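Local atomic coordinates of gram-positive cocci surface proteins LPxTG domain-containing protein (Streptococcus pneumoniae, PDB entry 3NZ3), a protein that probably binds mucin through the extracellular domain described here, serving as a cell-wall-anchored surface adhesin of the pneumococcus. Residues K38-T50 against Y62-G76. Sequence-based numbering, arbitrary orientation.
Sequences KEDVVQPVTLSRT and YGEWTTGNWDEVISG
R49 is sandwiched between two aromatic residues, Y62 and W65, at the end of the contact where strand 60-62 pairs antiparallel with 39-53 in the elongated all-beta mucin-binding domain. Its chain leaves the strand with CG between the backbone N and the carbonyl carbon (chi1 68°) and then runs extended, which carries CD over the face of the W65 indole, 3.5 Å from CE2. Beyond it the guanidinium lies flat on the Y62 ring in a cation-pi stack, planes 15° apart, with R49 CZ 3.4 Å from Y62 CD1. W65 itself turns an edge to L47 O. R49 NH2 also forms a salt bridge with E18 OE1 on strand 14-30, and water 2 joins R49 NH1 to G63 O.

Farther along, strand 68-74 lies in a separate two-stranded sheet with 88-94, and Q43 bridges the gap with its extended side chain: NE2 donates to D71 O at 3.0 Å, nearly straight at 166°, while OE1 accepts from R24 NE. The amide is thus held at both ends beside W70. Between these sites T66 and S48 pair reciprocally: T66 N donates to S48 O, and S48 N returns a bond to the T66 hydroxyl OG1 at 2.9 Å.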
ATOM      1  N   LYS A  38      -7.905  13.064  -9.238  1.00 23.87           N
ATOM      2  CA  LYS A  38      -8.709  11.916  -8.821  1.00 24.48           C
ATOM      3  C   LYS A  38      -8.501  11.716  -7.323  1.00 24.18           C
ATOM      4  O   LYS A  38      -7.505  12.186  -6.763  1.00 23.91           O
ATOM      5  CB  LYS A  38      -8.260  10.641  -9.543  1.00 24.77           C
ATOM      6  CG  LYS A  38      -8.917  10.354 -10.874  1.00 26.80           C
ATOM      7  CD  LYS A  38      -8.244   9.159 -11.572  1.00 30.87           C
ATOM      8  CE  LYS A  38      -8.489   7.856 -10.822  1.00 32.69           C
ATOM      9  NZ  LYS A  38      -8.266   6.650 -11.668  1.00 34.73           N
ATOM     10  N   GLU A  39      -9.432  11.008  -6.683  1.00 23.86           N
ATOM     11  CA  GLU A  39      -9.269  10.612  -5.282  1.00 23.87           C
ATOM     12  C   GLU A  39      -8.061   9.690  -5.114  1.00 23.10           C
ATOM     13  O   GLU A  39      -7.780   8.860  -5.982  1.00 23.11           O
ATOM     14  CB  GLU A  39     -10.516   9.884  -4.780  1.00 24.32           C
ATOM     15  CG  GLU A  39     -11.629  10.783  -4.284  0.50 25.96           C
ATOM     16  CD  GLU A  39     -12.452  10.121  -3.195  0.50 28.29           C
ATOM     17  OE1 GLU A  39     -12.867   8.958  -3.380  0.70 29.53           O
ATOM     18  OE2 GLU A  39     -12.676  10.756  -2.144  0.70 30.62           O
ATOM     19  N   ASP A  40      -7.361   9.838  -3.994  1.00 22.62           N
ATOM     20  CA  ASP A  40      -6.320   8.894  -3.601  1.00 22.34           C
ATOM     21  C   ASP A  40      -6.883   7.486  -3.511  1.00 22.23           C
ATOM     22  O   ASP A  40      -8.041   7.305  -3.124  1.00 21.96           O
ATOM     23  CB  ASP A  40      -5.757   9.262  -2.230  1.00 22.71           C
ATOM     24  CG  ASP A  40      -4.772  10.401  -2.281  1.00 23.33           C
ATOM     25  OD1 ASP A  40      -4.431  10.876  -3.390  1.00 23.16           O
ATOM     26  OD2 ASP A  40      -4.324  10.812  -1.189  1.00 24.93           O
ATOM     27  N   VAL A  41      -6.062   6.498  -3.869  1.00 21.60           N
ATOM     28  CA  VAL A  41      -6.369   5.094  -3.594  1.00 21.32           C
ATOM     29  C   VAL A  41      -5.473   4.630  -2.434  1.00 21.42           C
ATOM     30  O   VAL A  41      -4.243   4.726  -2.507  1.00 21.36           O
ATOM     31  CB  VAL A  41      -6.200   4.201  -4.858  1.00 21.30           C
ATOM     32  CG1 VAL A  41      -6.184   2.716  -4.494  1.00 20.85           C
ATOM     33  CG2 VAL A  41      -7.324   4.484  -5.867  1.00 20.93           C
ATOM     34  N   VAL A  42      -6.097   4.164  -1.356  1.00 21.10           N
ATOM     35  CA  VAL A  42      -5.368   3.762  -0.153  1.00 20.95           C
ATOM     36  C   VAL A  42      -5.496   2.247   0.007  1.00 20.57           C
ATOM     37  O   VAL A  42      -6.613   1.711   0.020  1.00 20.19           O
ATOM     38  CB  VAL A  42      -5.880   4.516   1.107  1.00 21.04           C
ATOM     39  CG1 VAL A  42      -5.144   4.055   2.385  1.00 21.73           C
ATOM     40  CG2 VAL A  42      -5.722   6.029   0.938  1.00 21.76           C
ATOM     41  N   GLN A  43      -4.352   1.567   0.105  1.00 19.65           N
ATOM     42  CA  GLN A  43      -4.312   0.103   0.170  1.00 19.40           C
ATOM     43  C   GLN A  43      -3.607  -0.404   1.433  1.00 19.01           C
ATOM     44  O   GLN A  43      -2.393  -0.655   1.408  1.00 19.10           O
ATOM     45  CB  GLN A  43      -3.631  -0.476  -1.080  1.00 19.54           C
ATOM     46  CG  GLN A  43      -4.227   0.009  -2.405  1.00 19.08           C
ATOM     47  CD  GLN A  43      -3.607  -0.657  -3.608  1.00 19.37           C
ATOM     48  OE1 GLN A  43      -2.401  -0.548  -3.855  1.00 19.49           O
ATOM     49  NE2 GLN A  43      -4.432  -1.346  -4.376  1.00 18.67           N
ATOM     50  N   PRO A  44      -4.359  -0.554   2.542  1.00 18.78           N
ATOM     51  CA  PRO A  44      -3.762  -1.039   3.785  1.00 18.26           C
ATOM     52  C   PRO A  44      -3.722  -2.565   3.848  1.00 18.36           C
ATOM     53  O   PRO A  44      -4.700  -3.236   3.514  1.00 18.23           O
ATOM     54  CB  PRO A  44      -4.685  -0.474   4.862  1.00 18.99           C
ATOM     55  CG  PRO A  44      -6.032  -0.345   4.190  1.00 18.75           C
ATOM     56  CD  PRO A  44      -5.789  -0.219   2.704  1.00 18.54           C
ATOM     57  N   VAL A  45      -2.578  -3.109   4.243  1.00 17.93           N
ATOM     58  CA  VAL A  45      -2.460  -4.545   4.454  1.00 17.55           C
ATOM     59  C   VAL A  45      -2.027  -4.790   5.896  1.00 17.33           C
ATOM     60  O   VAL A  45      -1.025  -4.242   6.349  1.00 17.28           O
ATOM     61  CB  VAL A  45      -1.506  -5.192   3.426  1.00 17.58           C
ATOM     62  CG1 VAL A  45      -1.097  -6.607   3.853  1.00 18.05           C
ATOM     63  CG2 VAL A  45      -2.167  -5.217   2.029  1.00 17.42           C
ATOM     64  N   THR A  46      -2.799  -5.606   6.610  1.00 16.83           N
ATOM     65  CA  THR A  46      -2.551  -5.860   8.026  1.00 16.56           C
ATOM     66  C   THR A  46      -2.039  -7.278   8.240  1.00 16.14           C
ATOM     67  O   THR A  46      -2.779  -8.256   8.094  1.00 16.12           O
ATOM     68  CB  THR A  46      -3.811  -5.551   8.881  1.00 16.70           C
ATOM     69  OG1 THR A  46      -4.138  -4.165   8.730  1.00 16.80           O
ATOM     70  CG2 THR A  46      -3.581  -5.845  10.372  1.00 15.90           C
ATOM     71  N   LEU A  47      -0.755  -7.371   8.571  1.00 15.82           N
ATOM     72  CA  LEU A  47      -0.093  -8.651   8.806  1.00 15.67           C
ATOM     73  C   LEU A  47      -0.130  -8.995  10.285  1.00 15.49           C
ATOM     74  O   LEU A  47      -0.319  -8.112  11.125  1.00 15.29           O
ATOM     75  CB  LEU A  47       1.355  -8.605   8.307  1.00 15.61           C
ATOM     76  CG  LEU A  47       1.536  -8.151   6.854  1.00 16.11           C
ATOM     77  CD1 LEU A  47       2.993  -8.165   6.491  1.00 15.78           C
ATOM     78  CD2 LEU A  47       0.736  -9.027   5.889  1.00 16.13           C
ATOM     79  N   SER A  48       0.045 -10.277  10.601  1.00 15.26           N
ATOM     80  CA  SER A  48      -0.010 -10.728  11.987  1.00 15.74           C
ATOM     81  C   SER A  48       0.998 -11.832  12.280  1.00 15.58           C
ATOM     82  O   SER A  48       1.429 -12.554  11.383  1.00 15.46           O
ATOM     83  CB  SER A  48      -1.412 -11.226  12.345  1.00 15.19           C
ATOM     84  OG  SER A  48      -1.637 -12.520  11.800  1.00 16.99           O
ATOM     85  N   ARG A  49       1.356 -11.953  13.552  1.00 16.07           N
ATOM     86  CA  ARG A  49       2.141 -13.094  14.023  1.00 17.07           C
ATOM     87  C   ARG A  49       1.739 -13.443  15.451  1.00 17.60           C
ATOM     88  O   ARG A  49       1.261 -12.579  16.197  1.00 17.28           O
ATOM     89  CB  ARG A  49       3.648 -12.811  13.920  1.00 16.39           C
ATOM     90  CG  ARG A  49       4.153 -11.728  14.874  1.00 17.02           C
ATOM     91  CD  ARG A  49       5.674 -11.660  14.887  1.00 16.41           C
ATOM     92  NE  ARG A  49       6.151 -10.535  15.691  1.00 17.55           N
ATOM     93  CZ  ARG A  49       7.433 -10.248  15.912  1.00 18.31           C
ATOM     94  NH1 ARG A  49       8.390 -11.003  15.389  1.00 18.75           N
ATOM     95  NH2 ARG A  49       7.758  -9.201  16.660  1.00 18.60           N
ATOM     96  N   THR A  50       1.910 -14.711  15.823  1.00 18.72           N
ATOM     97  CA  THR A  50       1.586 -15.151  17.176  1.00 20.36           C
ATOM     98  C   THR A  50       2.749 -14.839  18.113  1.00 20.82           C
ATOM     99  O   THR A  50       3.915 -14.903  17.714  1.00 21.28           O
ATOM    100  CB  THR A  50       1.221 -16.655  17.220  1.00 20.70           C
ATOM    101  OG1 THR A  50       0.270 -16.930  16.194  1.00 23.34           O
ATOM    102  CG2 THR A  50       0.589 -17.022  18.547  1.00 21.01           C
ATOM    103  N   TYR A  62       8.167 -15.828  18.988  1.00 24.69           N
ATOM    104  CA  TYR A  62       7.308 -15.273  17.943  1.00 24.28           C
ATOM    105  C   TYR A  62       7.197 -16.207  16.751  1.00 23.52           C
ATOM    106  O   TYR A  62       8.186 -16.805  16.319  1.00 23.72           O
ATOM    107  CB  TYR A  62       7.857 -13.934  17.455  1.00 24.22           C
ATOM    108  CG  TYR A  62       7.721 -12.804  18.437  1.00 25.11           C
ATOM    109  CD1 TYR A  62       6.504 -12.148  18.604  1.00 25.61           C
ATOM    110  CD2 TYR A  62       8.814 -12.377  19.195  1.00 26.16           C
ATOM    111  CE1 TYR A  62       6.373 -11.102  19.508  1.00 26.67           C
ATOM    112  CE2 TYR A  62       8.689 -11.323  20.103  1.00 26.93           C
ATOM    113  CZ  TYR A  62       7.466 -10.695  20.251  1.00 26.71           C
ATOM    114  OH  TYR A  62       7.324  -9.650  21.141  1.00 29.38           O
ATOM    115  N   GLY A  63       5.993 -16.308  16.201  1.00 22.43           N
ATOM    116  CA  GLY A  63       5.789 -17.058  14.974  1.00 21.27           C
ATOM    117  C   GLY A  63       6.133 -16.201  13.767  1.00 20.36           C
ATOM    118  O   GLY A  63       6.487 -15.030  13.904  1.00 20.32           O
ATOM    119  N   GLU A  64       6.017 -16.786  12.582  1.00 19.84           N
ATOM    120  CA  GLU A  64       6.230 -16.052  11.339  1.00 19.56           C
ATOM    121  C   GLU A  64       5.066 -15.088  11.097  1.00 18.79           C
ATOM    122  O   GLU A  64       3.943 -15.345  11.533  1.00 18.50           O
ATOM    123  CB  GLU A  64       6.353 -17.023  10.160  1.00 19.91           C
ATOM    124  CG  GLU A  64       7.572 -17.939  10.213  1.00 21.73           C
ATOM    125  CD  GLU A  64       8.876 -17.169  10.278  1.00 24.05           C
ATOM    126  OE1 GLU A  64       9.075 -16.249   9.465  1.00 24.87           O
ATOM    127  OE2 GLU A  64       9.699 -17.475  11.158  1.00 27.36           O
ATOM    128  N   TRP A  65       5.342 -13.990  10.401  1.00 18.16           N
ATOM    129  CA  TRP A  65       4.302 -13.051   9.978  1.00 17.43           C
ATOM    130  C   TRP A  65       3.545 -13.589   8.763  1.00 17.34           C
ATOM    131  O   TRP A  65       4.110 -14.313   7.935  1.00 17.35           O
ATOM    132  CB  TRP A  65       4.916 -11.714   9.570  1.00 17.28           C
ATOM    133  CG  TRP A  65       5.478 -10.873  10.663  1.00 15.81           C
ATOM    134  CD1 TRP A  65       6.791 -10.825  11.077  1.00 14.90           C
ATOM    135  CD2 TRP A  65       4.775  -9.897  11.440  1.00 14.94           C
ATOM    136  NE1 TRP A  65       6.928  -9.895  12.081  1.00 13.99           N
ATOM    137  CE2 TRP A  65       5.710  -9.311  12.321  1.00 14.95           C
ATOM    138  CE3 TRP A  65       3.435  -9.469  11.487  1.00 15.26           C
ATOM    139  CZ2 TRP A  65       5.349  -8.320  13.250  1.00 14.95           C
ATOM    140  CZ3 TRP A  65       3.079  -8.485  12.402  1.00 14.56           C
ATOM    141  CH2 TRP A  65       4.034  -7.925  13.277  1.00 15.86           C
ATOM    142  N   THR A  66       2.277 -13.204   8.641  1.00 16.94           N
ATOM    143  CA  THR A  66       1.511 -13.475   7.430  1.00 16.66           C
ATOM    144  C   THR A  66       2.039 -12.597   6.294  1.00 16.63           C
ATOM    145  O   THR A  66       2.912 -11.751   6.503  1.00 16.26           O
ATOM    146  CB  THR A  66      -0.001 -13.211   7.631  1.00 16.61           C
ATOM    147  OG1 THR A  66      -0.190 -11.904   8.195  1.00 15.63           O
ATOM    148  CG2 THR A  66      -0.613 -14.265   8.549  1.00 15.75           C
ATOM    149  N   THR A  67       1.524 -12.822   5.090  1.00 16.91           N
ATOM    150  CA  THR A  67       1.864 -11.993   3.940  1.00 17.01           C
ATOM    151  C   THR A  67       0.603 -11.466   3.277  1.00 17.13           C
ATOM    152  O   THR A  67      -0.493 -12.014   3.455  1.00 16.76           O
ATOM    153  CB  THR A  67       2.659 -12.768   2.880  1.00 17.24           C
ATOM    154  OG1 THR A  67       1.960 -13.974   2.562  1.00 17.88           O
ATOM    155  CG2 THR A  67       4.066 -13.091   3.373  1.00 17.30           C
ATOM    156  N   GLY A  68       0.771 -10.406   2.494  1.00 17.54           N
ATOM    157  CA  GLY A  68      -0.347  -9.797   1.794  1.00 17.95           C
ATOM    158  C   GLY A  68       0.027  -9.351   0.398  1.00 18.28           C
ATOM    159  O   GLY A  68       1.070  -9.738  -0.151  1.00 17.48           O
ATOM    160  N   ASN A  69      -0.835  -8.516  -0.166  1.00 19.01           N
ATOM    161  CA  ASN A  69      -0.699  -8.075  -1.541  1.00 19.79           C
ATOM    162  C   ASN A  69      -1.444  -6.759  -1.715  1.00 19.70           C
ATOM    163  O   ASN A  69      -2.610  -6.644  -1.301  1.00 19.79           O
ATOM    164  CB  ASN A  69      -1.289  -9.143  -2.466  1.00 20.34           C
ATOM    165  CG  ASN A  69      -0.937  -8.929  -3.921  1.00 22.62           C
ATOM    166  OD1 ASN A  69      -1.776  -8.489  -4.712  1.00 26.51           O
ATOM    167  ND2 ASN A  69       0.299  -9.261  -4.292  1.00 23.77           N
ATOM    168  N   TRP A  70      -0.768  -5.768  -2.295  1.00 19.46           N
ATOM    169  CA  TRP A  70      -1.442  -4.568  -2.783  1.00 19.73           C
ATOM    170  C   TRP A  70      -1.917  -4.870  -4.199  1.00 20.32           C
ATOM    171  O   TRP A  70      -1.114  -5.229  -5.055  1.00 19.61           O
ATOM    172  CB  TRP A  70      -0.506  -3.358  -2.800  1.00 19.60           C
ATOM    173  CG  TRP A  70      -0.065  -2.890  -1.442  1.00 19.18           C
ATOM    174  CD1 TRP A  70      -0.828  -2.820  -0.316  1.00 19.07           C
ATOM    175  CD2 TRP A  70       1.232  -2.391  -1.078  1.00 19.70           C
ATOM    176  NE1 TRP A  70      -0.089  -2.327   0.731  1.00 19.14           N
ATOM    177  CE2 TRP A  70       1.178  -2.055   0.293  1.00 19.41           C
ATOM    178  CE3 TRP A  70       2.435  -2.198  -1.776  1.00 20.35           C
ATOM    179  CZ2 TRP A  70       2.280  -1.542   0.985  1.00 20.14           C
ATOM    180  CZ3 TRP A  70       3.534  -1.688  -1.086  1.00 20.59           C
ATOM    181  CH2 TRP A  70       3.447  -1.368   0.281  1.00 20.35           C
ATOM    182  N   ASP A  71      -3.220  -4.737  -4.431  1.00 20.79           N
ATOM    183  CA  ASP A  71      -3.803  -5.078  -5.722  1.00 22.05           C
ATOM    184  C   ASP A  71      -3.390  -4.094  -6.813  1.00 22.12           C
ATOM    185  O   ASP A  71      -3.077  -2.927  -6.538  1.00 22.20           O
ATOM    186  CB  ASP A  71      -5.330  -5.115  -5.638  1.00 22.30           C
ATOM    187  CG  ASP A  71      -5.850  -6.277  -4.821  1.00 23.82           C
ATOM    188  OD1 ASP A  71      -5.130  -7.287  -4.666  1.00 25.00           O
ATOM    189  OD2 ASP A  71      -6.990  -6.168  -4.324  1.00 26.00           O
ATOM    190  N   GLU A  72      -3.400  -4.580  -8.047  1.00 22.50           N
ATOM    191  CA  GLU A  72      -3.250  -3.727  -9.219  1.00 22.50           C
ATOM    192  C   GLU A  72      -4.339  -2.658  -9.231  1.00 22.39           C
ATOM    193  O   GLU A  72      -5.498  -2.927  -8.880  1.00 21.92           O
ATOM    194  CB  GLU A  72      -3.317  -4.563 -10.509  1.00 23.09           C
ATOM    195  CG  GLU A  72      -3.303  -3.716 -11.781  1.00 24.33           C
ATOM    196  CD  GLU A  72      -3.533  -4.498 -13.070  1.00 27.58           C
ATOM    197  OE1 GLU A  72      -4.277  -5.497 -13.060  1.00 28.32           O
ATOM    198  OE2 GLU A  72      -2.974  -4.084 -14.112  1.00 29.31           O
ATOM    199  N   VAL A  73      -3.960  -1.441  -9.620  1.00 22.07           N
ATOM    200  CA  VAL A  73      -4.923  -0.359  -9.798  1.00 22.29           C
ATOM    201  C   VAL A  73      -4.739   0.291 -11.170  1.00 22.67           C
ATOM    202  O   VAL A  73      -3.718   0.926 -11.430  1.00 21.95           O
ATOM    203  CB  VAL A  73      -4.816   0.719  -8.683  1.00 22.08           C
ATOM    204  CG1 VAL A  73      -5.873   1.794  -8.877  1.00 21.92           C
ATOM    205  CG2 VAL A  73      -4.967   0.088  -7.295  1.00 22.17           C
ATOM    206  N   ILE A  74      -5.734   0.117 -12.036  1.00 23.68           N
ATOM    207  CA  ILE A  74      -5.741   0.750 -13.360  1.00 24.65           C
ATOM    208  C   ILE A  74      -6.020   2.250 -13.195  1.00 25.23           C
ATOM    209  O   ILE A  74      -6.967   2.643 -12.505  1.00 25.05           O
ATOM    210  CB  ILE A  74      -6.787   0.082 -14.296  1.00 24.69           C
ATOM    211  CG1 ILE A  74      -6.452  -1.406 -14.493  1.00 25.25           C
ATOM    212  CG2 ILE A  74      -6.860   0.792 -15.655  1.00 24.58           C
ATOM    213  CD1 ILE A  74      -7.643  -2.252 -14.933  1.00 27.72           C
ATOM    214  N   SER A  75      -5.172   3.080 -13.798  1.00 25.87           N
ATOM    215  CA  SER A  75      -5.366   4.529 -13.783  1.00 26.66           C
ATOM    216  C   SER A  75      -6.404   4.892 -14.837  1.00 27.55           C
ATOM    217  O   SER A  75      -6.168   4.721 -16.032  1.00 28.22           O
ATOM    218  CB  SER A  75      -4.051   5.263 -14.072  1.00 26.15           C
ATOM    219  OG  SER A  75      -2.981   4.782 -13.273  1.00 25.24           O
ATOM    220  N   GLY A  76      -7.555   5.391 -14.398  1.00 28.64           N
ATOM    221  CA  GLY A  76      -8.655   5.698 -15.325  1.00 29.51           C
ATOM    222  C   GLY A  76      -8.360   6.889 -16.220  1.00 29.88           C
ATOM    223  O   GLY A  76      -7.477   7.694 -15.916  1.00 30.26           O
TER
HETATM  224  O   HOH W   1      -2.828 -11.204   8.428  0.50 11.21           O
HETATM  225  O   HOH W   2       8.445 -13.330  13.814  1.00 20.55           O
HETATM  226  O   HOH W   3       2.930 -16.556  13.814  1.00 15.70           O